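Local coordinates for penicillin-binding protein activator LpoB (Salmonella enterica subsp. enterica serovar Typhimurium, PDB 4Q6V), which probably regulates peptidoglycan synthesis, its C-terminal domain being part of the outer-membrane lipoprotein that activates penicillin-binding protein 1B, at residues V31-R34 with S38-A41; T47-L52 with F58-V63. All coordinates share one frame; numbering follows the deposited sequence.

Contact 1: V31-R34 with S38-A41; sequences VNNR and SLNA
V31 faces A41 and N33 faces L39 as the chain doubles back on itself, with CA atoms 5.9 Å apart in the first pair and 6.6 Å in the second, and no hydrogen bond joins the two runs directly. N33 carries the side-chain part of the contact. Its CG stands anti to the backbone N (chi1 173°), which lays the carboxamide against L39, the two side chains crossing at about a right angle. L39 CB sits 3.9 Å from N33 CG, and L39 CD2 comes to 4.0 Å from N33 OD1. N33 ND2 also lies 3.4 Å from L39 N, but both are donors and do not bond. The amide is held instead by the turn between the segments: OD1 bonds to T35 OG1 and ND2 to G37 O, and these two bonds fix its rotation. At the other end the touch is lighter, A41 CB lying 4.1 Å from V31 O. There T45 completes the join, its OG1 hydrogen-bonded to both V31 N and A41 O. V31 is buried and leans on S102 of strand 98-106, while L39 reaches Y1 and V108. This is the strand-to-helix connection of a beta-alpha-beta unit: strand 25-35 ends, a short surface turn reverses the chain, and N40 takes the N-cap position of helix 41-54.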
ATOM      1  N   VAL A  31      -2.301   2.469  -4.781  1.00 24.78           N
ATOM      2  CA  VAL A  31      -1.129   2.841  -5.552  1.00 22.05           C
ATOM      3  C   VAL A  31      -1.360   4.239  -6.154  1.00 24.44           C
ATOM      4  O   VAL A  31      -2.408   4.522  -6.780  1.00 24.34           O
ATOM      5  CB  VAL A  31      -0.806   1.820  -6.656  1.00 21.41           C
ATOM      6  CG1 VAL A  31       0.440   2.192  -7.442  1.00 20.99           C
ATOM      7  CG2 VAL A  31      -0.738   0.392  -6.127  1.00 21.78           C
ATOM      8  N   ASN A  32      -0.418   5.130  -5.913  1.00 22.37           N
ATOM      9  CA  ASN A  32      -0.467   6.491  -6.377  1.00 24.17           C
ATOM     10  C   ASN A  32       0.305   6.706  -7.692  1.00 24.07           C
ATOM     11  O   ASN A  32       1.498   6.469  -7.784  1.00 25.74           O
ATOM     12  CB  ASN A  32       0.094   7.403  -5.296  1.00 28.07           C
ATOM     13  CG  ASN A  32       0.235   8.851  -5.714  1.00 32.10           C
ATOM     14  OD1 ASN A  32      -0.660   9.406  -6.332  1.00 37.57           O
ATOM     15  ND2 ASN A  32       1.350   9.498  -5.352  1.00 33.56           N
ATOM     16  N   ASN A  33      -0.401   7.209  -8.687  1.00 23.82           N
ATOM     17  CA  ASN A  33       0.168   7.457 -10.019  1.00 24.16           C
ATOM     18  C   ASN A  33       0.796   8.831 -10.097  1.00 25.10           C
ATOM     19  O   ASN A  33       0.087   9.841 -10.063  1.00 25.24           O
ATOM     20  CB  ASN A  33      -0.914   7.330 -11.080  1.00 21.28           C
ATOM     21  CG  ASN A  33      -0.442   7.737 -12.487  1.00 20.55           C
ATOM     22  OD1 ASN A  33       0.727   7.596 -12.810  1.00 18.00           O
ATOM     23  ND2 ASN A  33      -1.383   8.143 -13.353  1.00 18.10           N
ATOM     24  N   ARG A  34       2.124   8.846 -10.197  1.00 23.29           N
ATOM     25  CA  ARG A  34       2.879  10.069 -10.386  1.00 23.73           C
ATOM     26  C   ARG A  34       3.581  10.096 -11.754  1.00 20.99           C
ATOM     27  O   ARG A  34       4.485  10.869 -11.945  1.00 23.94           O
ATOM     28  CB  ARG A  34       3.919  10.205  -9.271  1.00 29.68           C
ATOM     29  CG  ARG A  34       3.352  10.189  -7.853  1.00 37.15           C
ATOM     30  CD  ARG A  34       4.214  10.961  -6.865  1.00 47.46           C
ATOM     31  NE  ARG A  34       5.577  10.388  -6.802  1.00 61.00           N
ATOM     32  CZ  ARG A  34       6.701  10.924  -7.320  1.00 66.83           C
ATOM     33  NH1 ARG A  34       6.683  12.106  -7.958  1.00 66.61           N
ATOM     34  NH2 ARG A  34       7.876  10.281  -7.206  1.00 61.48           N
ATOM     35  N   SER A  38      -1.960   8.617 -17.711  1.00 28.45           N
ATOM     36  CA  SER A  38      -3.006   7.932 -16.949  1.00 34.66           C
ATOM     37  C   SER A  38      -2.731   6.441 -16.731  1.00 39.57           C
ATOM     38  O   SER A  38      -2.312   5.731 -17.651  1.00 42.44           O
ATOM     39  CB  SER A  38      -4.380   8.027 -17.645  1.00 34.38           C
ATOM     40  OG  SER A  38      -4.831   9.365 -17.683  1.00 31.39           O
ATOM     41  N   LEU A  39      -2.982   5.987 -15.502  1.00 44.04           N
ATOM     42  CA  LEU A  39      -2.783   4.587 -15.132  1.00 44.39           C
ATOM     43  C   LEU A  39      -4.002   4.155 -14.334  1.00 47.39           C
ATOM     44  O   LEU A  39      -4.604   4.979 -13.606  1.00 42.84           O
ATOM     45  CB  LEU A  39      -1.506   4.386 -14.285  1.00 45.16           C
ATOM     46  CG  LEU A  39      -0.253   3.910 -15.017  1.00 45.42           C
ATOM     47  CD1 LEU A  39       0.042   4.858 -16.167  1.00 52.07           C
ATOM     48  CD2 LEU A  39       0.964   3.806 -14.086  1.00 43.39           C
ATOM     49  N   ASN A  40      -4.333   2.868 -14.491  1.00 50.88           N
ATOM     50  CA  ASN A  40      -5.446   2.249 -13.763  1.00 52.73           C
ATOM     51  C   ASN A  40      -5.042   1.991 -12.332  1.00 52.02           C
ATOM     52  O   ASN A  40      -4.392   0.985 -12.092  1.00 47.56           O
ATOM     53  CB  ASN A  40      -5.915   0.936 -14.399  1.00 51.48           C
ATOM     54  CG  ASN A  40      -7.261   0.466 -13.869  1.00 49.72           C
ATOM     55  OD1 ASN A  40      -7.794   0.982 -12.894  1.00 48.89           O
ATOM     56  ND2 ASN A  40      -7.818  -0.541 -14.521  1.00 55.52           N
ATOM     57  N   ALA A  41      -5.459   2.891 -11.441  1.00 58.99           N
ATOM     58  CA  ALA A  41      -5.032   2.905 -10.039  1.00 58.76           C
ATOM     59  C   ALA A  41      -5.447   1.635  -9.276  1.00 54.68           C
ATOM     60  O   ALA A  41      -4.624   1.009  -8.606  1.00 40.45           O
ATOM     61  CB  ALA A  41      -5.581   4.144  -9.327  1.00 64.21           C
TER

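Contact 2: T47-L52 with F58-V63; sequences TLRNAL and FTLVSV
R49 and L60 meet in the middle of this contact, with L52 and F58 packed beside them on the buried side. L60 CD1 makes several of the close approaches: it lies 3.4 Å from R49 O and 3.6 Å from R49 CB, so this one methyl touches both the helix backbone and the root of the arginine. It also stands 4.0 Å above the guanidinium plane of R49, over its centre. The other methyl, L60 CD2, turns to L52 CB at 4.2 Å. Further in, F58 presents its ring edge to the helix, CD2 coming to 3.3 Å from L52 O near the ring plane, while F58 CE2 meets L52 CD2 at 4.1 Å. M14 and L15 of helix 3-15 also touch F58, and L52 rests on L26, V28 and L100, joining this side to the sheet core. Helix 41-54 and strand 59-60 are the last two elements of a beta-alpha-beta unit that begins with strand 25-35; the short strand lies parallel to 25-35 at the edge of the mixed sheet, and the helix packs against both. On the more open side R49 and L60, both partly exposed, carry the contact. A bend at chi3 (58°) folds the R49 chain across L60 and carries NH1 to V61 O, 3.0 Å away. The bond is nearly straight (167° at the hydrogen), and it lies in the carbonyl plane and close to the guanidinium plane. It ties the helix to the backbone just ahead of S62 and the next helix. Beyond it R49 NH2 only skirts S62 CA at 4.2 Å; S62 itself is the N-cap of helix 63-72, its OG accepting from Q65 N.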
ATOM      1  N   THR A  47      -3.957  -5.990  -7.605  1.00 33.39           N
ATOM      2  CA  THR A  47      -2.817  -6.890  -7.742  1.00 32.10           C
ATOM      3  C   THR A  47      -2.007  -6.954  -6.445  1.00 31.97           C
ATOM      4  O   THR A  47      -1.576  -8.008  -6.007  1.00 31.78           O
ATOM      5  CB  THR A  47      -1.929  -6.467  -8.941  1.00 32.51           C
ATOM      6  OG1 THR A  47      -2.684  -6.613 -10.148  1.00 28.97           O
ATOM      7  CG2 THR A  47      -0.674  -7.311  -9.062  1.00 32.57           C
ATOM      8  N   LEU A  48      -1.762  -5.784  -5.871  1.00 30.63           N
ATOM      9  CA  LEU A  48      -0.934  -5.631  -4.721  1.00 28.07           C
ATOM     10  C   LEU A  48      -1.589  -6.353  -3.543  1.00 26.24           C
ATOM     11  O   LEU A  48      -0.917  -7.081  -2.797  1.00 25.80           O
ATOM     12  CB  LEU A  48      -0.751  -4.124  -4.370  1.00 28.00           C
ATOM     13  CG  LEU A  48       0.236  -3.870  -3.208  1.00 25.34           C
ATOM     14  CD1 LEU A  48       1.538  -4.595  -3.381  1.00 27.99           C
ATOM     15  CD2 LEU A  48       0.443  -2.370  -3.005  1.00 26.20           C
ATOM     16  N   ARG A  49      -2.876  -6.111  -3.357  1.00 28.18           N
ATOM     17  CA  ARG A  49      -3.644  -6.672  -2.239  1.00 28.18           C
ATOM     18  C   ARG A  49      -3.580  -8.203  -2.342  1.00 31.03           C
ATOM     19  O   ARG A  49      -3.441  -8.928  -1.333  1.00 29.16           O
ATOM     20  CB  ARG A  49      -5.062  -6.145  -2.246  1.00 29.64           C
ATOM     21  CG  ARG A  49      -5.236  -4.701  -1.783  1.00 30.13           C
ATOM     22  CD  ARG A  49      -6.676  -4.238  -1.967  1.00 27.22           C
ATOM     23  NE  ARG A  49      -7.579  -5.097  -1.232  1.00 30.93           N
ATOM     24  CZ  ARG A  49      -8.053  -4.891  -0.002  1.00 28.99           C
ATOM     25  NH1 ARG A  49      -7.761  -3.796   0.661  1.00 28.66           N
ATOM     26  NH2 ARG A  49      -8.854  -5.783   0.571  1.00 27.57           N
ATOM     27  N   ASN A  50      -3.620  -8.703  -3.582  1.00 31.19           N
ATOM     28  CA  ASN A  50      -3.523 -10.154  -3.799  1.00 29.67           C
ATOM     29  C   ASN A  50      -2.188 -10.729  -3.423  1.00 28.74           C
ATOM     30  O   ASN A  50      -2.118 -11.686  -2.660  1.00 29.31           O
ATOM     31  CB  ASN A  50      -3.925 -10.490  -5.226  1.00 33.24           C
ATOM     32  CG  ASN A  50      -5.412 -10.308  -5.460  1.00 33.80           C
ATOM     33  OD1 ASN A  50      -5.838  -9.719  -6.451  1.00 37.81           O
ATOM     34  ND2 ASN A  50      -6.220 -10.810  -4.543  1.00 34.11           N
ATOM     35  N   ALA A  51      -1.128 -10.094  -3.913  1.00 26.71           N
ATOM     36  CA  ALA A  51       0.227 -10.478  -3.551  1.00 30.10           C
ATOM     37  C   ALA A  51       0.431 -10.499  -2.023  1.00 29.89           C
ATOM     38  O   ALA A  51       1.138 -11.363  -1.501  1.00 32.50           O
ATOM     39  CB  ALA A  51       1.274  -9.576  -4.188  1.00 29.48           C
ATOM     40  N   LEU A  52      -0.215  -9.562  -1.328  1.00 28.74           N
ATOM     41  CA  LEU A  52      -0.073  -9.455   0.113  1.00 25.70           C
ATOM     42  C   LEU A  52      -0.914 -10.452   0.889  1.00 28.34           C
ATOM     43  O   LEU A  52      -0.452 -10.961   1.929  1.00 30.14           O
ATOM     44  CB  LEU A  52      -0.441  -8.045   0.536  1.00 23.89           C
ATOM     45  CG  LEU A  52       0.547  -6.978   0.096  1.00 22.18           C
ATOM     46  CD1 LEU A  52      -0.077  -5.607   0.196  1.00 20.93           C
ATOM     47  CD2 LEU A  52       1.835  -7.050   0.892  1.00 22.19           C
ATOM     48  N   PHE A  58      -1.284 -11.680   5.543  1.00 27.96           N
ATOM     49  CA  PHE A  58      -1.855 -10.529   6.219  1.00 25.79           C
ATOM     50  C   PHE A  58      -3.370 -10.577   6.165  1.00 24.03           C
ATOM     51  O   PHE A  58      -3.930 -11.080   5.208  1.00 26.24           O
ATOM     52  CB  PHE A  58      -1.405  -9.220   5.574  1.00 25.80           C
ATOM     53  CG  PHE A  58       0.073  -9.001   5.582  1.00 24.89           C
ATOM     54  CD1 PHE A  58       0.716  -8.570   6.733  1.00 24.97           C
ATOM     55  CD2 PHE A  58       0.819  -9.240   4.425  1.00 24.78           C
ATOM     56  CE1 PHE A  58       2.084  -8.377   6.744  1.00 23.84           C
ATOM     57  CE2 PHE A  58       2.171  -9.029   4.422  1.00 26.93           C
ATOM     58  CZ  PHE A  58       2.816  -8.605   5.589  1.00 26.98           C
ATOM     59  N   THR A  59      -4.015 -10.067   7.191  1.00 22.73           N
ATOM     60  CA  THR A  59      -5.398  -9.630   7.119  1.00 22.48           C
ATOM     61  C   THR A  59      -5.387  -8.218   6.638  1.00 21.10           C
ATOM     62  O   THR A  59      -4.829  -7.348   7.298  1.00 20.31           O
ATOM     63  CB  THR A  59      -6.052  -9.646   8.512  1.00 23.60           C
ATOM     64  OG1 THR A  59      -6.084 -10.988   8.948  1.00 27.68           O
ATOM     65  CG2 THR A  59      -7.484  -9.132   8.447  1.00 23.19           C
ATOM     66  N   LEU A  60      -5.990  -8.001   5.476  1.00 21.17           N
ATOM     67  CA  LEU A  60      -6.125  -6.690   4.878  1.00 22.42           C
ATOM     68  C   LEU A  60      -7.355  -5.933   5.369  1.00 21.79           C
ATOM     69  O   LEU A  60      -8.458  -6.495   5.510  1.00 21.75           O
ATOM     70  CB  LEU A  60      -6.098  -6.768   3.348  1.00 23.89           C
ATOM     71  CG  LEU A  60      -4.936  -7.494   2.679  1.00 24.86           C
ATOM     72  CD1 LEU A  60      -5.085  -7.402   1.174  1.00 25.28           C
ATOM     73  CD2 LEU A  60      -3.594  -6.951   3.129  1.00 23.50           C
ATOM     74  N   VAL A  61      -7.168  -4.640   5.627  1.00 22.14           N
ATOM     75  CA  VAL A  61      -8.322  -3.765   5.885  1.00 19.87           C
ATOM     76  C   VAL A  61      -9.072  -3.693   4.588  1.00 21.41           C
ATOM     77  O   VAL A  61      -8.444  -3.539   3.538  1.00 21.37           O
ATOM     78  CB  VAL A  61      -7.884  -2.396   6.390  1.00 20.02           C
ATOM     79  CG1 VAL A  61      -9.077  -1.562   6.766  1.00 21.11           C
ATOM     80  CG2 VAL A  61      -6.948  -2.546   7.604  1.00 19.28           C
ATOM     81  N   SER A  62     -10.398  -3.825   4.676  1.00 20.71           N
ATOM     82  CA  SER A  62     -11.256  -3.865   3.490  1.00 20.37           C
ATOM     83  C   SER A  62     -11.681  -2.463   3.029  1.00 19.39           C
ATOM     84  O   SER A  62     -11.727  -1.512   3.794  1.00 18.70           O
ATOM     85  CB  SER A  62     -12.495  -4.703   3.792  1.00 20.17           C
ATOM     86  OG  SER A  62     -13.436  -3.911   4.503  1.00 22.56           O
ATOM     87  N   VAL A  63     -12.106  -2.363   1.773  1.00 20.02           N
ATOM     88  CA  VAL A  63     -12.532  -1.117   1.171  1.00 22.09           C
ATOM     89  C   VAL A  63     -13.624  -0.450   2.031  1.00 20.30           C
ATOM     90  O   VAL A  63     -13.575   0.758   2.269  1.00 16.84           O
ATOM     91  CB  VAL A  63     -13.024  -1.335  -0.289  1.00 25.89           C
ATOM     92  CG1 VAL A  63     -13.576  -0.072  -0.893  1.00 27.20           C
ATOM     93  CG2 VAL A  63     -11.905  -1.901  -1.176  1.00 28.76           C
TER

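Overall arrangement
Contact 1 and contact 2 follow one another along the chain and share helix 41-54: the first sits where the chain leaves strand 25-35 and enters that helix, the second where the helix lies against strand 59-60, the next parallel strand of the sheet. Their centres are about 17 Å apart, and although their nearest atoms come to about 4 Å, the two do not touch. Contact 1 is a surface feature, its centre about 12 Å from the centre of the chain; that of contact 2, partly buried, lies at about 9 Å. Strand 25-35 serves both: its 31-34 part forms one side of contact 1, and V28, further back on it, packs on L48 and L60 at contact 2.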